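PDB 4ECF: ABC-type phosphate transport system, periplasmic component from Lactobacillus brevis, which probably binds phosphate outside the cell as the solute-binding component of the PstSACB importer, which carries it across the cytoplasmic membrane. Local coordinates for residues Ile6-Val18 / Gln47-Asp59. Numbering follows the deposited sequence.
Sequences ITAVGSTALQPLV and QIQEGAVQIGNSD. With PO4 (phosphate ion), chain B; EDO (1,2-ethanediol), chain E.
The carbonyl oxygen of T7 accepts from two successive amides, Q54 N at 3.0 Å, in the carbonyl plane, and I55 N. Q54 also reaches back past I6: its chain, bent at chi2 (68°), lays CG against I6 CB and brings OE1 to 2.8 Å from T7 N, again in the carbonyl plane. A leucine in place of Q54 would probably leave T7 N without this acceptor where the pairing with strand 55-58 begins. Parallel pairing continues through V9 N to I55 O and N57 N to V9 O, the latter nearly straight at 175°. Beyond the strand, S11 N approaches N57 O from above the carbonyl plane. A8, consistent with its small size, sets CB 3.7 Å from I55 CB; on the other face V9 CG1 meets V53 CG1. G10 suits its place because a CB would run into N57 O. The N57 amide lies against A8 CB and V18 CG2, and a water joins ND2 to S11 O, while buried OD1 has no polar partner. At the strand ends the phosphate site takes shape: chi1 of 166° swings S11 OG out to 2.6 Å from D59 OD1 and 2.9 Å from phosphate O4, and OG accepts from L14 N in an ST motif. T12 N, T12 OG1 and A13 N donate to the phosphate, D59 OD2 lies close to O4, and T41, R127, S131, G132 and T133 also bond it. In this periplasmic-binding-protein fold, strand 4-10 lies between strands 32-39 and 55-58, strand 205-213 runs antiparallel beyond 55-58, and helix 218-228 packs on I6 and I55.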
loop_
_atom_site.group_PDB
_atom_site.type_symbol
_atom_site.label_atom_id
_atom_site.label_comp_id
_atom_site.label_asym_id
_atom_site.label_seq_id
_atom_site.Cartn_x
_atom_site.Cartn_y
_atom_site.Cartn_z
ATOM N N ILE A 6 -7.071 -14.633 16.855
ATOM C CA ILE A 6 -7.333 -14.544 15.400
ATOM C C ILE A 6 -6.012 -14.202 14.682
ATOM O O ILE A 6 -5.071 -13.703 15.293
ATOM C CB ILE A 6 -8.410 -13.501 15.014
ATOM C CG1 ILE A 6 -7.901 -12.057 15.324
ATOM C CG2 ILE A 6 -9.782 -13.846 15.632
ATOM C CD1 ILE A 6 -8.839 -10.925 14.830
ATOM N N THR A 7 -5.988 -14.439 13.365
ATOM C CA THR A 7 -4.852 -14.168 12.507
ATOM C C THR A 7 -5.281 -13.417 11.239
ATOM O O THR A 7 -6.257 -13.790 10.559
ATOM C CB THR A 7 -4.123 -15.446 12.161
ATOM O OG1 THR A 7 -3.656 -16.098 13.366
ATOM C CG2 THR A 7 -2.925 -15.214 11.251
ATOM N N ALA A 8 -4.578 -12.308 10.978
ATOM C CA ALA A 8 -4.745 -11.467 9.786
ATOM C C ALA A 8 -3.439 -11.489 9.011
ATOM O O ALA A 8 -2.364 -11.318 9.608
ATOM C CB ALA A 8 -5.066 -10.046 10.206
ATOM N N VAL A 9 -3.499 -11.749 7.713
ATOM C CA VAL A 9 -2.288 -11.790 6.903
ATOM C C VAL A 9 -2.495 -11.033 5.572
ATOM O O VAL A 9 -3.627 -10.844 5.136
ATOM C CB VAL A 9 -1.821 -13.206 6.565
ATOM C CG1 VAL A 9 -1.813 -14.111 7.808
ATOM C CG2 VAL A 9 -2.625 -13.807 5.439
ATOM N N GLY A 10 -1.393 -10.599 4.964
ATOM C CA GLY A 10 -1.428 -10.062 3.588
ATOM C C GLY A 10 -0.684 -8.759 3.409
ATOM O O GLY A 10 0.512 -8.692 3.639
ATOM N N SER A 11 -1.387 -7.778 2.853
ATOM C CA SER A 11 -0.790 -6.509 2.504
ATOM C C SER A 11 0.271 -5.986 3.447
ATOM O O SER A 11 -0.003 -5.767 4.645
ATOM C CB SER A 11 -1.879 -5.473 2.378
ATOM O OG SER A 11 -1.306 -4.164 2.359
ATOM N N THR A 12 1.488 -5.794 2.941
ATOM C CA THR A 12 2.535 -5.144 3.726
ATOM C C THR A 12 2.342 -3.622 3.850
ATOM O O THR A 12 2.788 -3.021 4.835
ATOM C CB THR A 12 3.966 -5.489 3.214
ATOM O OG1 THR A 12 4.197 -4.867 1.953
ATOM C CG2 THR A 12 4.104 -7.002 3.085
ATOM N N ALA A 13 1.607 -3.018 2.924
ATOM C CA ALA A 13 1.239 -1.614 3.068
ATOM C C ALA A 13 0.318 -1.363 4.277
ATOM O O ALA A 13 0.410 -0.329 4.951
ATOM C CB ALA A 13 0.569 -1.089 1.809
ATOM N N LEU A 14 -0.548 -2.342 4.570
ATOM C CA LEU A 14 -1.574 -2.225 5.587
ATOM C C LEU A 14 -1.075 -2.816 6.934
ATOM O O LEU A 14 -1.572 -2.490 8.013
ATOM C CB LEU A 14 -2.806 -2.979 5.110
ATOM C CG LEU A 14 -4.101 -2.888 5.911
ATOM C CD1 LEU A 14 -4.423 -1.492 6.466
ATOM C CD2 LEU A 14 -5.245 -3.490 5.084
ATOM N N GLN A 15 -0.026 -3.616 6.849
ATOM C CA GLN A 15 0.490 -4.338 7.981
ATOM C C GLN A 15 0.757 -3.421 9.187
ATOM O O GLN A 15 0.423 -3.774 10.334
ATOM C CB GLN A 15 1.739 -5.104 7.584
ATOM C CG GLN A 15 2.213 -6.074 8.658
ATOM C CD GLN A 15 3.374 -6.933 8.198
ATOM O OE1 GLN A 15 3.694 -6.992 7.008
ATOM N NE2 GLN A 15 3.992 -7.638 9.153
ATOM N N PRO A 16 1.371 -2.248 8.975
ATOM C CA PRO A 16 1.676 -1.427 10.172
ATOM C C PRO A 16 0.421 -0.996 10.923
ATOM O O PRO A 16 0.426 -0.943 12.169
ATOM C CB PRO A 16 2.425 -0.208 9.577
ATOM C CG PRO A 16 2.967 -0.697 8.258
ATOM C CD PRO A 16 1.966 -1.678 7.745
ATOM N N LEU A 17 -0.626 -0.649 10.197
ATOM C CA LEU A 17 -1.884 -0.250 10.861
ATOM C C LEU A 17 -2.544 -1.454 11.598
ATOM O O LEU A 17 -3.044 -1.323 12.745
ATOM C CB LEU A 17 -2.880 0.333 9.856
ATOM C CG LEU A 17 -4.267 0.678 10.377
ATOM C CD1 LEU A 17 -4.174 1.650 11.564
ATOM C CD2 LEU A 17 -5.134 1.253 9.239
ATOM N N VAL A 18 -2.550 -2.612 10.964
ATOM C CA VAL A 18 -3.136 -3.818 11.576
ATOM C C VAL A 18 -2.353 -4.243 12.822
ATOM O O VAL A 18 -2.915 -4.576 13.850
ATOM C CB VAL A 18 -3.378 -4.954 10.550
ATOM C CG1 VAL A 18 -4.016 -6.132 11.269
ATOM C CG2 VAL A 18 -4.262 -4.457 9.396
ATOM N N GLN A 47 -5.392 -16.484 0.896
ATOM C CA GLN A 47 -5.538 -17.196 2.178
ATOM C C GLN A 47 -6.945 -17.007 2.769
ATOM O O GLN A 47 -7.514 -17.952 3.296
ATOM C CB GLN A 47 -4.489 -16.760 3.186
ATOM C CG GLN A 47 -3.082 -17.217 2.790
ATOM C CD GLN A 47 -2.966 -18.717 2.817
ATOM O OE1 GLN A 47 -3.013 -19.313 3.886
ATOM N NE2 GLN A 47 -2.798 -19.327 1.641
ATOM N N ILE A 48 -7.512 -15.826 2.600
ATOM C CA ILE A 48 -8.867 -15.628 3.113
ATOM C C ILE A 48 -9.868 -16.443 2.287
ATOM O O ILE A 48 -10.798 -17.065 2.848
ATOM C CB ILE A 48 -9.242 -14.138 3.301
ATOM C CG1 ILE A 48 -10.553 -14.005 4.124
ATOM C CG2 ILE A 48 -9.423 -13.409 1.977
ATOM C CD1 ILE A 48 -10.437 -14.561 5.544
ATOM N N GLN A 49 -9.689 -16.482 0.966
ATOM C CA GLN A 49 -10.550 -17.339 0.121
ATOM C C GLN A 49 -10.484 -18.790 0.548
ATOM O O GLN A 49 -11.500 -19.493 0.545
ATOM C CB GLN A 49 -10.233 -17.196 -1.355
ATOM C CG GLN A 49 -10.750 -18.298 -2.247
ATOM C CD GLN A 49 -10.737 -17.874 -3.694
ATOM O OE1 GLN A 49 -11.608 -17.115 -4.091
ATOM N NE2 GLN A 49 -9.746 -18.327 -4.478
ATOM N N GLU A 50 -9.278 -19.243 0.884
ATOM C CA GLU A 50 -9.082 -20.628 1.346
ATOM C C GLU A 50 -9.675 -20.898 2.729
ATOM O O GLU A 50 -9.810 -22.057 3.141
ATOM C CB GLU A 50 -7.573 -20.939 1.328
ATOM C CG GLU A 50 -7.243 -22.396 1.510
ATOM C CD GLU A 50 -5.769 -22.740 1.299
ATOM O OE1 GLU A 50 -5.025 -21.946 0.686
ATOM O OE2 GLU A 50 -5.365 -23.830 1.750
ATOM N N GLY A 51 -9.973 -19.842 3.478
ATOM C CA GLY A 51 -10.446 -19.945 4.836
ATOM C C GLY A 51 -9.321 -20.370 5.765
ATOM O O GLY A 51 -9.551 -20.984 6.796
ATOM N N ALA A 52 -8.080 -20.030 5.387
ATOM C CA ALA A 52 -6.898 -20.419 6.135
ATOM C C ALA A 52 -6.494 -19.414 7.223
ATOM O O ALA A 52 -5.643 -19.721 8.076
ATOM C CB ALA A 52 -5.740 -20.673 5.180
ATOM N N VAL A 53 -7.152 -18.238 7.196
ATOM C CA VAL A 53 -6.932 -17.157 8.167
ATOM C C VAL A 53 -8.285 -16.523 8.465
ATOM O O VAL A 53 -9.262 -16.827 7.802
ATOM C CB VAL A 53 -6.005 -16.051 7.585
ATOM C CG1 VAL A 53 -4.571 -16.563 7.277
ATOM C CG2 VAL A 53 -6.593 -15.409 6.326
ATOM N N GLN A 54 -8.323 -15.632 9.453
ATOM C CA GLN A 54 -9.576 -14.956 9.788
ATOM C C GLN A 54 -9.792 -13.674 8.960
ATOM O O GLN A 54 -10.913 -13.254 8.750
ATOM C CB GLN A 54 -9.615 -14.651 11.270
ATOM C CG GLN A 54 -9.913 -15.889 12.140
ATOM C CD GLN A 54 -8.774 -16.891 12.102
ATOM O OE1 GLN A 54 -7.630 -16.551 12.384
ATOM N NE2 GLN A 54 -9.075 -18.134 11.684
ATOM N N ILE A 55 -8.709 -12.958 8.675
ATOM C CA ILE A 55 -8.732 -11.666 7.934
ATOM C C ILE A 55 -7.662 -11.683 6.861
ATOM O O ILE A 55 -6.525 -12.018 7.131
ATOM C CB ILE A 55 -8.487 -10.464 8.870
ATOM C CG1 ILE A 55 -9.582 -10.395 9.918
ATOM C CG2 ILE A 55 -8.405 -9.163 8.052
ATOM C CD1 ILE A 55 -9.428 -9.275 10.932
ATOM N N GLY A 56 -8.061 -11.314 5.631
ATOM C CA GLY A 56 -7.143 -11.070 4.532
ATOM C C GLY A 56 -6.963 -9.585 4.362
ATOM O O GLY A 56 -7.926 -8.839 4.116
ATOM N N ASN A 57 -5.748 -9.116 4.555
ATOM C CA ASN A 57 -5.406 -7.699 4.444
ATOM C C ASN A 57 -5.063 -7.401 2.997
ATOM O O ASN A 57 -4.142 -8.034 2.454
ATOM C CB ASN A 57 -4.182 -7.423 5.324
ATOM C CG ASN A 57 -4.418 -7.640 6.822
ATOM O OD1 ASN A 57 -5.564 -7.712 7.315
ATOM N ND2 ASN A 57 -3.327 -7.754 7.552
ATOM N N SER A 58 -5.750 -6.436 2.391
ATOM C CA SER A 58 -5.612 -6.194 0.962
ATOM C C SER A 58 -5.644 -4.692 0.627
ATOM O O SER A 58 -6.480 -3.948 1.159
ATOM C CB SER A 58 -6.736 -6.881 0.223
ATOM O OG SER A 58 -6.728 -6.651 -1.189
ATOM N N ASP A 59 -4.796 -4.288 -0.307
ATOM C CA ASP A 59 -4.865 -2.944 -0.920
ATOM C C ASP A 59 -5.778 -2.869 -2.114
ATOM O O ASP A 59 -5.954 -1.782 -2.689
ATOM C CB ASP A 59 -3.461 -2.461 -1.403
ATOM C CG ASP A 59 -2.376 -2.748 -0.425
ATOM O OD1 ASP A 59 -2.549 -2.506 0.773
ATOM O OD2 ASP A 59 -1.279 -3.162 -0.884
HETATM P P PO4 B . 1.427 -5.056 -0.672
HETATM O O1 PO4 B . 2.199 -4.291 -1.739
HETATM O O2 PO4 B . 0.323 -5.885 -1.220
HETATM O O3 PO4 B . 2.333 -5.857 0.222
HETATM O O4 PO4 B . 0.763 -3.990 0.329
HETATM C C1 EDO E . -0.877 -19.271 7.431
HETATM O O1 EDO E . 0.331 -18.976 8.139
HETATM C C2 EDO E . -1.554 -17.982 7.023
HETATM O O2 EDO E . -1.992 -17.969 5.651
HETATM O O HOH W 1 -0.676 -7.550 6.750
#